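Local coordinates for protein beta-galactosidase/beta-glucuronidase (Faecalibacterium prausnitzii L2-6, PDB 6MVF) that binds flavin mononucleotide and probably hydrolyses beta-glucuronides as a family 2 glycoside hydrolase, at residues Glu376-Leu381 against Lys418-Leu423. Sequence-based numbering, arbitrary orientation.
Sequences EEMKEL and KLCKEL. With FMN (flavin mononucleotide), chain G.
Leu-423 meets Lys-379 where two neighbouring outer helices of the TIM barrel, 368-385 and 407-423, pack side by side, a worked example of how one helix pair can bury side chains on its inner side while contributing to a ligand site on its outer side. The short segments run in nearly the same direction, at 29°, with their axes 10.3 Å apart. CD1 of Leu-423 rests on CG of Lys-379 at 3.7 Å, the two side chains crossing at about a right angle, so the leucine methyl lies against the start of the lysine chain, near CA and CG. One turn earlier, Leu-419 presents CD2 to CB of Met-378 at 4.1 Å and lies beside the backbone N of Lys-379. Deeper in, the bent chain of Met-378 brings its CE methyl to within 3.5 Å of SG of Cys-420. No hydrogen bond joins the segments, and the interface depends on apolar contact.

The next shell is partly the barrel wall. Met-378 touches Trp-394 and Cys-420 touches Ile-396, both on strand 391-398, which links the two helices in the chain; helix 368-385 itself contributes Ile-382, which touches both Cys-420 and Leu-423.

On the outer side, Lys-379 has CG anti to its backbone nitrogen (chi1 -154°) and stays extended beyond it, carrying the amine to the FMN phosphate. NZ of Lys-379 is modelled 1.9 Å from O3P of FMN, too long for a covalent bond and too short for an ordinary contact, so the exact separation is doubtful, but charge attraction between amine and phosphate is probable. Tyr-177 lies against the lysine side chain and, like Asp-174, hydrogen-bonds the cofactor, so the site is shared between the barrel helices and residues earlier in the chain. At the flavin's dimethyl end, methyl C8M lies 4.1 Å from CD2 of Leu-423 and 3.3 Å from its backbone O.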
ATOM      1  N   GLU A 376     -42.759  -1.790  -3.045  1.00 40.92           N
ATOM      2  CA  GLU A 376     -41.612  -2.642  -2.735  1.00 36.03           C
ATOM      3  C   GLU A 376     -40.309  -1.874  -2.884  1.00 42.28           C
ATOM      4  O   GLU A 376     -39.402  -1.997  -2.045  1.00 34.45           O
ATOM      5  CB  GLU A 376     -41.591  -3.861  -3.642  1.00 34.40           C
ATOM      6  CG  GLU A 376     -42.802  -4.740  -3.546  1.00 44.16           C
ATOM      7  CD  GLU A 376     -42.739  -5.721  -2.409  1.00 50.88           C
ATOM      8  OE1 GLU A 376     -42.426  -5.306  -1.272  1.00 56.80           O
ATOM      9  OE2 GLU A 376     -43.008  -6.916  -2.652  1.00 58.95           O
ATOM     10  N   GLU A 377     -40.207  -1.067  -3.951  1.00 31.68           N
ATOM     11  CA  GLU A 377     -38.986  -0.313  -4.204  1.00 33.82           C
ATOM     12  C   GLU A 377     -38.738   0.714  -3.110  1.00 39.52           C
ATOM     13  O   GLU A 377     -37.582   0.958  -2.738  1.00 37.14           O
ATOM     14  CB  GLU A 377     -39.054   0.362  -5.574  1.00 31.00           C
ATOM     15  CG  GLU A 377     -37.702   0.769  -6.110  1.00 31.07           C
ATOM     16  CD  GLU A 377     -37.653   0.916  -7.639  1.00 36.44           C
ATOM     17  OE1 GLU A 377     -38.665   1.329  -8.258  1.00 44.45           O
ATOM     18  OE2 GLU A 377     -36.585   0.635  -8.224  1.00 32.11           O
ATOM     19  N   MET A 378     -39.803   1.305  -2.561  1.00 32.00           N
ATOM     20  CA  MET A 378     -39.606   2.247  -1.472  1.00 30.93           C
ATOM     21  C   MET A 378     -39.259   1.529  -0.175  1.00 35.07           C
ATOM     22  O   MET A 378     -38.463   2.046   0.627  1.00 31.20           O
ATOM     23  CB  MET A 378     -40.844   3.104  -1.288  1.00 31.39           C
ATOM     24  CG  MET A 378     -40.624   4.260  -0.353  1.00 37.79           C
ATOM     25  SD  MET A 378     -39.620   5.531  -1.156  1.00 44.06           S
ATOM     26  CE  MET A 378     -38.770   6.134   0.273  1.00 30.69           C
ATOM     27  N   LYS A 379     -39.809   0.337   0.008  1.00 33.62           N
ATOM     28  CA  LYS A 379     -39.506  -0.465   1.213  1.00 37.48           C
ATOM     29  C   LYS A 379     -38.036  -0.891   1.169  1.00 33.76           C
ATOM     30  O   LYS A 379     -37.411  -0.894   2.183  1.00 34.66           O
ATOM     31  CB  LYS A 379     -40.487  -1.628   1.334  1.00 32.24           C
ATOM     32  CG  LYS A 379     -40.694  -2.123   2.747  1.00 42.45           C
ATOM     33  CD  LYS A 379     -41.813  -3.101   2.935  1.00 48.66           C
ATOM     34  CE  LYS A 379     -41.733  -3.800   4.268  1.00 53.94           C
ATOM     35  NZ  LYS A 379     -42.821  -4.775   4.468  1.00 72.23           N
ATOM     36  N   GLU A 380     -37.532  -1.245   0.003  1.00 33.52           N
ATOM     37  CA  GLU A 380     -36.127  -1.615  -0.115  1.00 32.56           C
ATOM     38  C   GLU A 380     -35.226  -0.399   0.033  1.00 30.92           C
ATOM     39  O   GLU A 380     -34.139  -0.495   0.610  1.00 36.02           O
ATOM     40  CB  GLU A 380     -35.862  -2.307  -1.456  1.00 30.40           C
ATOM     41  CG  GLU A 380     -36.540  -3.647  -1.606  1.00 31.34           C
ATOM     42  CD  GLU A 380     -36.345  -4.236  -2.993  1.00 40.70           C
ATOM     43  OE1 GLU A 380     -36.388  -3.476  -3.987  1.00 41.81           O
ATOM     44  OE2 GLU A 380     -36.139  -5.464  -3.091  1.00 42.45           O
ATOM     45  N   LEU A 381     -35.643   0.748  -0.500  1.00 33.75           N
ATOM     46  CA  LEU A 381     -34.805   1.937  -0.401  1.00 31.84           C
ATOM     47  C   LEU A 381     -34.621   2.355   1.051  1.00 33.53           C
ATOM     48  O   LEU A 381     -33.522   2.735   1.462  1.00 33.87           O
ATOM     49  CB  LEU A 381     -35.409   3.081  -1.213  1.00 33.80           C
ATOM     50  CG  LEU A 381     -34.721   4.437  -1.064  1.00 30.69           C
ATOM     51  CD1 LEU A 381     -33.275   4.368  -1.585  1.00 25.54           C
ATOM     52  CD2 LEU A 381     -35.535   5.542  -1.757  1.00 23.85           C
ATOM     53  N   LYS A 418     -47.431   7.311   3.696  1.00 39.84           N
ATOM     54  CA  LYS A 418     -47.720   6.513   4.878  1.00 38.35           C
ATOM     55  C   LYS A 418     -46.630   5.475   5.122  1.00 42.83           C
ATOM     56  O   LYS A 418     -46.280   5.195   6.275  1.00 40.84           O
ATOM     57  CB  LYS A 418     -49.086   5.847   4.742  1.00 32.23           C
ATOM     58  CG  LYS A 418     -49.561   5.198   6.036  1.00 45.59           C
ATOM     59  CD  LYS A 418     -50.477   3.988   5.811  1.00 52.15           C
ATOM     60  CE  LYS A 418     -51.013   3.455   7.150  1.00 56.31           C
ATOM     61  NZ  LYS A 418     -51.826   2.206   7.021  1.00 58.11           N
ATOM     62  N   LEU A 419     -46.060   4.919   4.050  1.00 38.32           N
ATOM     63  CA  LEU A 419     -45.023   3.903   4.203  1.00 36.45           C
ATOM     64  C   LEU A 419     -43.724   4.499   4.733  1.00 38.00           C
ATOM     65  O   LEU A 419     -43.044   3.879   5.566  1.00 34.91           O
ATOM     66  CB  LEU A 419     -44.778   3.203   2.868  1.00 42.77           C
ATOM     67  CG  LEU A 419     -43.695   2.126   2.904  1.00 36.28           C
ATOM     68  CD1 LEU A 419     -44.136   1.021   3.817  1.00 20.44           C
ATOM     69  CD2 LEU A 419     -43.413   1.620   1.500  1.00 33.11           C
ATOM     70  N   CYS A 420     -43.347   5.690   4.255  1.00 38.51           N
ATOM     71  CA  CYS A 420     -42.116   6.310   4.740  1.00 34.08           C
ATOM     72  C   CYS A 420     -42.205   6.634   6.230  1.00 35.48           C
ATOM     73  O   CYS A 420     -41.201   6.538   6.948  1.00 35.28           O
ATOM     74  CB  CYS A 420     -41.795   7.580   3.951  1.00 36.55           C
ATOM     75  SG  CYS A 420     -41.399   7.403   2.194  1.00 41.11           S
ATOM     76  N   LYS A 421     -43.398   7.018   6.720  1.00 35.36           N
ATOM     77  CA  LYS A 421     -43.547   7.362   8.138  1.00 32.42           C
ATOM     78  C   LYS A 421     -43.749   6.130   9.014  1.00 30.06           C
ATOM     79  O   LYS A 421     -43.344   6.127  10.176  1.00 34.51           O
ATOM     80  CB  LYS A 421     -44.700   8.342   8.320  1.00 29.95           C
ATOM     81  CG  LYS A 421     -44.473   9.672   7.610  1.00 31.92           C
ATOM     82  CD  LYS A 421     -43.170  10.311   8.070  1.00 31.22           C
ATOM     83  CE  LYS A 421     -42.989  11.692   7.468  1.00 34.23           C
ATOM     84  NZ  LYS A 421     -41.861  12.414   8.093  1.00 26.96           N
ATOM     85  N   GLU A 422     -44.366   5.084   8.474  1.00 33.55           N
ATOM     86  CA  GLU A 422     -44.377   3.786   9.134  1.00 35.22           C
ATOM     87  C   GLU A 422     -42.963   3.230   9.269  1.00 36.56           C
ATOM     88  O   GLU A 422     -42.555   2.804  10.353  1.00 38.71           O
ATOM     89  CB  GLU A 422     -45.268   2.820   8.344  1.00 34.37           C
ATOM     90  CG  GLU A 422     -46.354   2.147   9.183  1.00 53.30           C
ATOM     91  CD  GLU A 422     -47.637   1.868   8.391  1.00 66.20           C
ATOM     92  OE1 GLU A 422     -47.531   1.354   7.255  1.00 67.55           O
ATOM     93  OE2 GLU A 422     -48.750   2.177   8.894  1.00 63.11           O
ATOM     94  N   LEU A 423     -42.193   3.225   8.176  1.00 33.61           N
ATOM     95  CA  LEU A 423     -40.875   2.607   8.220  1.00 32.23           C
ATOM     96  C   LEU A 423     -39.838   3.486   8.892  1.00 34.50           C
ATOM     97  O   LEU A 423     -38.924   2.966   9.545  1.00 41.81           O
ATOM     98  CB  LEU A 423     -40.388   2.257   6.819  1.00 36.20           C
ATOM     99  CG  LEU A 423     -41.107   1.112   6.113  1.00 36.29           C
ATOM    100  CD1 LEU A 423     -40.478   0.917   4.763  1.00 31.27           C
ATOM    101  CD2 LEU A 423     -41.007  -0.142   6.923  1.00 33.12           C
TER
HETATM  102  N1  FMN G 801     -37.561  -7.431  10.029  1.00 47.93           N
HETATM  103  C2  FMN G 801     -36.783  -8.497   9.824  1.00 55.69           C
HETATM  104  O2  FMN G 801     -37.192  -9.639  10.040  1.00 51.89           O
HETATM  105  N3  FMN G 801     -35.554  -8.405   9.367  1.00 54.37           N
HETATM  106  C4  FMN G 801     -34.984  -7.273   9.094  1.00 46.26           C
HETATM  107  O4  FMN G 801     -33.842  -7.197   8.670  1.00 47.31           O
HETATM  108  C4A FMN G 801     -35.748  -6.092   9.305  1.00 44.32           C
HETATM  109  N5  FMN G 801     -35.184  -4.953   9.017  1.00 50.25           N
HETATM  110  C5A FMN G 801     -35.832  -3.819   9.185  1.00 56.99           C
HETATM  111  C6  FMN G 801     -35.203  -2.640   8.879  1.00 50.97           C
HETATM  112  C7  FMN G 801     -35.845  -1.465   9.051  1.00 52.24           C
HETATM  113  C7M FMN G 801     -35.160  -0.199   8.714  1.00 47.16           C
HETATM  114  C8  FMN G 801     -37.217  -1.463   9.540  1.00 58.17           C
HETATM  115  C8M FMN G 801     -37.939  -0.174   9.714  1.00 46.27           C
HETATM  116  C9  FMN G 801     -37.843  -2.651   9.849  1.00 58.86           C
HETATM  117  C9A FMN G 801     -37.197  -3.839   9.697  1.00 54.27           C
HETATM  118  N10 FMN G 801     -37.833  -5.039   9.976  1.00 55.32           N
HETATM  119  C10 FMN G 801     -37.106  -6.213   9.793  1.00 48.11           C
HETATM  120  C1' FMN G 801     -39.183  -4.951  10.516  1.00 62.26           C
HETATM  121  C2' FMN G 801     -40.396  -5.475   9.786  1.00 64.55           C
HETATM  122  O2' FMN G 801     -40.753  -4.370   8.996  1.00 70.41           O
HETATM  123  C3' FMN G 801     -41.578  -5.725  10.696  1.00 69.11           C
HETATM  124  O3' FMN G 801     -41.129  -5.849  12.028  1.00 76.11           O
HETATM  125  C4' FMN G 801     -42.330  -7.007  10.416  1.00 75.22           C
HETATM  126  O4' FMN G 801     -41.345  -8.001  10.179  1.00 78.98           O
HETATM  127  C5' FMN G 801     -43.334  -6.916   9.265  1.00 82.10           C
HETATM  128  O5' FMN G 801     -42.779  -7.395   8.054  1.00 85.62           O
HETATM  129  P   FMN G 801     -43.411  -7.132   6.625  1.00107.55           P
HETATM  130  O1P FMN G 801     -43.023  -8.352   5.891  1.00 84.07           O
HETATM  131  O2P FMN G 801     -44.880  -6.954   6.876  1.00 94.00           O
HETATM  132  O3P FMN G 801     -42.835  -5.887   6.040  1.00 94.16           O